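Local coordinates for transglutaminase-like domain-containing protein (Streptococcus suis, PDB 4XZ7) that is a transglutaminase, probably cross-linking proteins, and serves the bacterium as a virulence factor that counters phagocytosis, at residues T297-Y302 with N360-A365. Numbering follows the deposited sequence.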
loop_
_atom_site.group_PDB
_atom_site.type_symbol
_atom_site.label_atom_id
_atom_site.label_comp_id
_atom_site.label_asym_id
_atom_site.label_seq_id
_atom_site.Cartn_x
_atom_site.Cartn_y
_atom_site.Cartn_z
ATOM N N THR B 297 7.002 -9.489 -24.811
ATOM C CA THR B 297 7.588 -10.744 -25.265
ATOM C C THR B 297 9.085 -10.729 -24.952
ATOM O O THR B 297 9.610 -9.698 -24.535
ATOM C CB THR B 297 7.397 -10.957 -26.797
ATOM O OG1 THR B 297 8.024 -9.880 -27.509
ATOM C CG2 THR B 297 5.916 -11.018 -27.181
ATOM N N ALA B 298 9.780 -11.847 -25.165
ATOM C CA ALA B 298 11.239 -11.805 -25.106
ATOM C C ALA B 298 11.817 -11.759 -26.510
ATOM O O ALA B 298 11.215 -12.264 -27.457
ATOM C CB ALA B 298 11.801 -12.993 -24.362
ATOM N N ARG B 299 12.976 -11.125 -26.633
ATOM C CA ARG B 299 13.817 -11.263 -27.806
ATOM C C ARG B 299 14.978 -12.129 -27.396
ATOM O O ARG B 299 15.574 -11.889 -26.341
ATOM C CB ARG B 299 14.293 -9.919 -28.298
ATOM C CG ARG B 299 13.239 -9.169 -29.063
ATOM C CD ARG B 299 13.789 -8.764 -30.405
ATOM N NE ARG B 299 13.111 -9.441 -31.487
ATOM C CZ ARG B 299 13.553 -9.498 -32.735
ATOM N NH1 ARG B 299 12.838 -10.146 -33.631
ATOM N NH2 ARG B 299 14.699 -8.920 -33.084
ATOM N N VAL B 300 15.253 -13.163 -28.194
ATOM C CA VAL B 300 16.269 -14.165 -27.876
ATOM C C VAL B 300 17.156 -14.402 -29.080
ATOM O O VAL B 300 16.668 -14.458 -30.206
ATOM C CB VAL B 300 15.656 -15.522 -27.470
ATOM C CG1 VAL B 300 16.628 -16.307 -26.603
ATOM C CG2 VAL B 300 14.353 -15.328 -26.739
ATOM N N TYR B 301 18.451 -14.559 -28.854
ATOM C CA TYR B 301 19.358 -14.821 -29.962
ATOM C C TYR B 301 19.633 -16.310 -30.100
ATOM O O TYR B 301 20.126 -16.939 -29.176
ATOM C CB TYR B 301 20.675 -14.062 -29.774
ATOM C CG TYR B 301 21.629 -14.213 -30.940
ATOM C CD1 TYR B 301 21.469 -13.454 -32.094
ATOM C CD2 TYR B 301 22.684 -15.109 -30.888
ATOM C CE1 TYR B 301 22.337 -13.585 -33.170
ATOM C CE2 TYR B 301 23.566 -15.251 -31.967
ATOM C CZ TYR B 301 23.384 -14.482 -33.102
ATOM O OH TYR B 301 24.245 -14.603 -34.172
ATOM N N TYR B 302 19.305 -16.876 -31.251
ATOM C CA TYR B 302 19.723 -18.244 -31.545
ATOM C C TYR B 302 19.705 -18.480 -33.040
ATOM O O TYR B 302 19.028 -17.756 -33.793
ATOM C CB TYR B 302 18.846 -19.274 -30.820
ATOM C CG TYR B 302 17.356 -19.196 -31.119
ATOM C CD1 TYR B 302 16.492 -18.472 -30.291
ATOM C CD2 TYR B 302 16.811 -19.862 -32.213
ATOM C CE1 TYR B 302 15.129 -18.403 -30.562
ATOM C CE2 TYR B 302 15.452 -19.805 -32.487
ATOM C CZ TYR B 302 14.617 -19.072 -31.662
ATOM O OH TYR B 302 13.269 -19.018 -31.942
ATOM N N ASN B 360 20.657 -1.870 -31.819
ATOM C CA ASN B 360 22.010 -1.592 -31.359
ATOM C C ASN B 360 22.315 -2.483 -30.171
ATOM O O ASN B 360 23.374 -3.117 -30.098
ATOM C CB ASN B 360 22.168 -0.115 -30.991
ATOM C CG ASN B 360 21.822 0.807 -32.143
ATOM O OD1 ASN B 360 22.239 0.582 -33.281
ATOM N ND2 ASN B 360 21.039 1.844 -31.859
ATOM N N TYR B 361 21.362 -2.543 -29.246
ATOM C CA TYR B 361 21.513 -3.412 -28.096
ATOM C C TYR B 361 21.643 -4.872 -28.531
ATOM O O TYR B 361 22.416 -5.633 -27.955
ATOM C CB TYR B 361 20.339 -3.278 -27.122
ATOM C CG TYR B 361 20.484 -4.301 -26.029
ATOM C CD1 TYR B 361 21.348 -4.090 -24.960
ATOM C CD2 TYR B 361 19.818 -5.516 -26.103
ATOM C CE1 TYR B 361 21.516 -5.059 -23.976
ATOM C CE2 TYR B 361 19.987 -6.477 -25.141
ATOM C CZ TYR B 361 20.825 -6.242 -24.084
ATOM O OH TYR B 361 20.954 -7.224 -23.148
ATOM N N GLU B 362 20.854 -5.274 -29.516
ATOM C CA GLU B 362 20.896 -6.655 -29.967
ATOM C C GLU B 362 22.275 -6.966 -30.549
ATOM O O GLU B 362 22.901 -7.963 -30.167
ATOM C CB GLU B 362 19.771 -6.922 -30.973
ATOM C CG GLU B 362 18.449 -7.272 -30.279
ATOM C CD GLU B 362 17.232 -7.292 -31.207
ATOM O OE1 GLU B 362 17.373 -7.514 -32.438
ATOM O OE2 GLU B 362 16.116 -7.085 -30.690
ATOM N N SER B 363 22.771 -6.089 -31.421
ATOM C CA SER B 363 24.101 -6.273 -32.017
ATOM C C SER B 363 25.159 -6.347 -30.933
ATOM O O SER B 363 26.082 -7.144 -31.014
ATOM C CB SER B 363 24.430 -5.150 -33.003
ATOM O OG SER B 363 23.584 -5.230 -34.136
ATOM N N TRP B 364 24.981 -5.533 -29.899
ATOM C CA TRP B 364 25.880 -5.510 -28.756
ATOM C C TRP B 364 25.784 -6.774 -27.900
ATOM O O TRP B 364 26.798 -7.375 -27.545
ATOM C CB TRP B 364 25.583 -4.276 -27.900
ATOM C CG TRP B 364 26.434 -4.170 -26.689
ATOM C CD1 TRP B 364 27.697 -3.652 -26.621
ATOM C CD2 TRP B 364 26.096 -4.589 -25.363
ATOM N NE1 TRP B 364 28.161 -3.716 -25.330
ATOM C CE2 TRP B 364 27.201 -4.286 -24.537
ATOM C CE3 TRP B 364 24.956 -5.170 -24.786
ATOM C CZ2 TRP B 364 27.211 -4.563 -23.169
ATOM C CZ3 TRP B 364 24.970 -5.447 -23.430
ATOM C CH2 TRP B 364 26.095 -5.141 -22.636
ATOM N N ALA B 365 24.556 -7.167 -27.570
ATOM C CA ALA B 365 24.321 -8.268 -26.639
ATOM C C ALA B 365 24.790 -9.607 -27.203
ATOM O O ALA B 365 25.409 -10.401 -26.501
ATOM C CB ALA B 365 22.835 -8.338 -26.266
#
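A buried salt bridge between Arg299, on an inner strand of the transglutaminase-like domain's mixed sheet, and Glu362, on the short helix that follows strand 354-357, ties this helix to the sheet. The bond is carried by a single nitrogen: Arg299 NH2 lies 3.1 Å from Glu362 OE1, a weak hydrogen bond that is bent (N-H...O angle 133°). A second weak bond, nearly straight but long, runs from Arg299 NH2 to Glu362 OE2 at 3.3 Å, though OE2 is less surely placed. The carboxylate carbon sits at the guanidinium edge, in its plane, while the two flat groups are turned 36° from each other. Arginine suits the strand because its long chain can bend, here at chi2 and chi3, to lift the charged group off the sheet. Glutamate answers with a chain that, once CG stands beside the backbone N (chi1 -85°), runs on extended and meets the arginine at about a right angle. Burial of both residues makes charge pairing worthwhile, and further partners share the load: Tyr283 OH hydrogen-bonds Glu362 OE2, whereas Arg299 NH1 hydrogen-bonds Thr308 OG1, with Asp337 at the distance of a long, weak ion pair. With these bonds at its two ends, the guanidinium is probably held from turning, and the carboxylate is likely to stay ionised. Around the pair, strand 294-302 runs between strands 282-288 and 305-309; Arg299 packs on Tyr283, Val285 and Trp306, and both charged side chains touch Ile357 of strand 354-357. Helix 359-365 thus lies beside the sheet, with Tyr361 meeting Tyr283 edge-to-face and also packing, as Trp364 does, against the second subunit of the homodimer, at its Leu137 and Asn133 respectively.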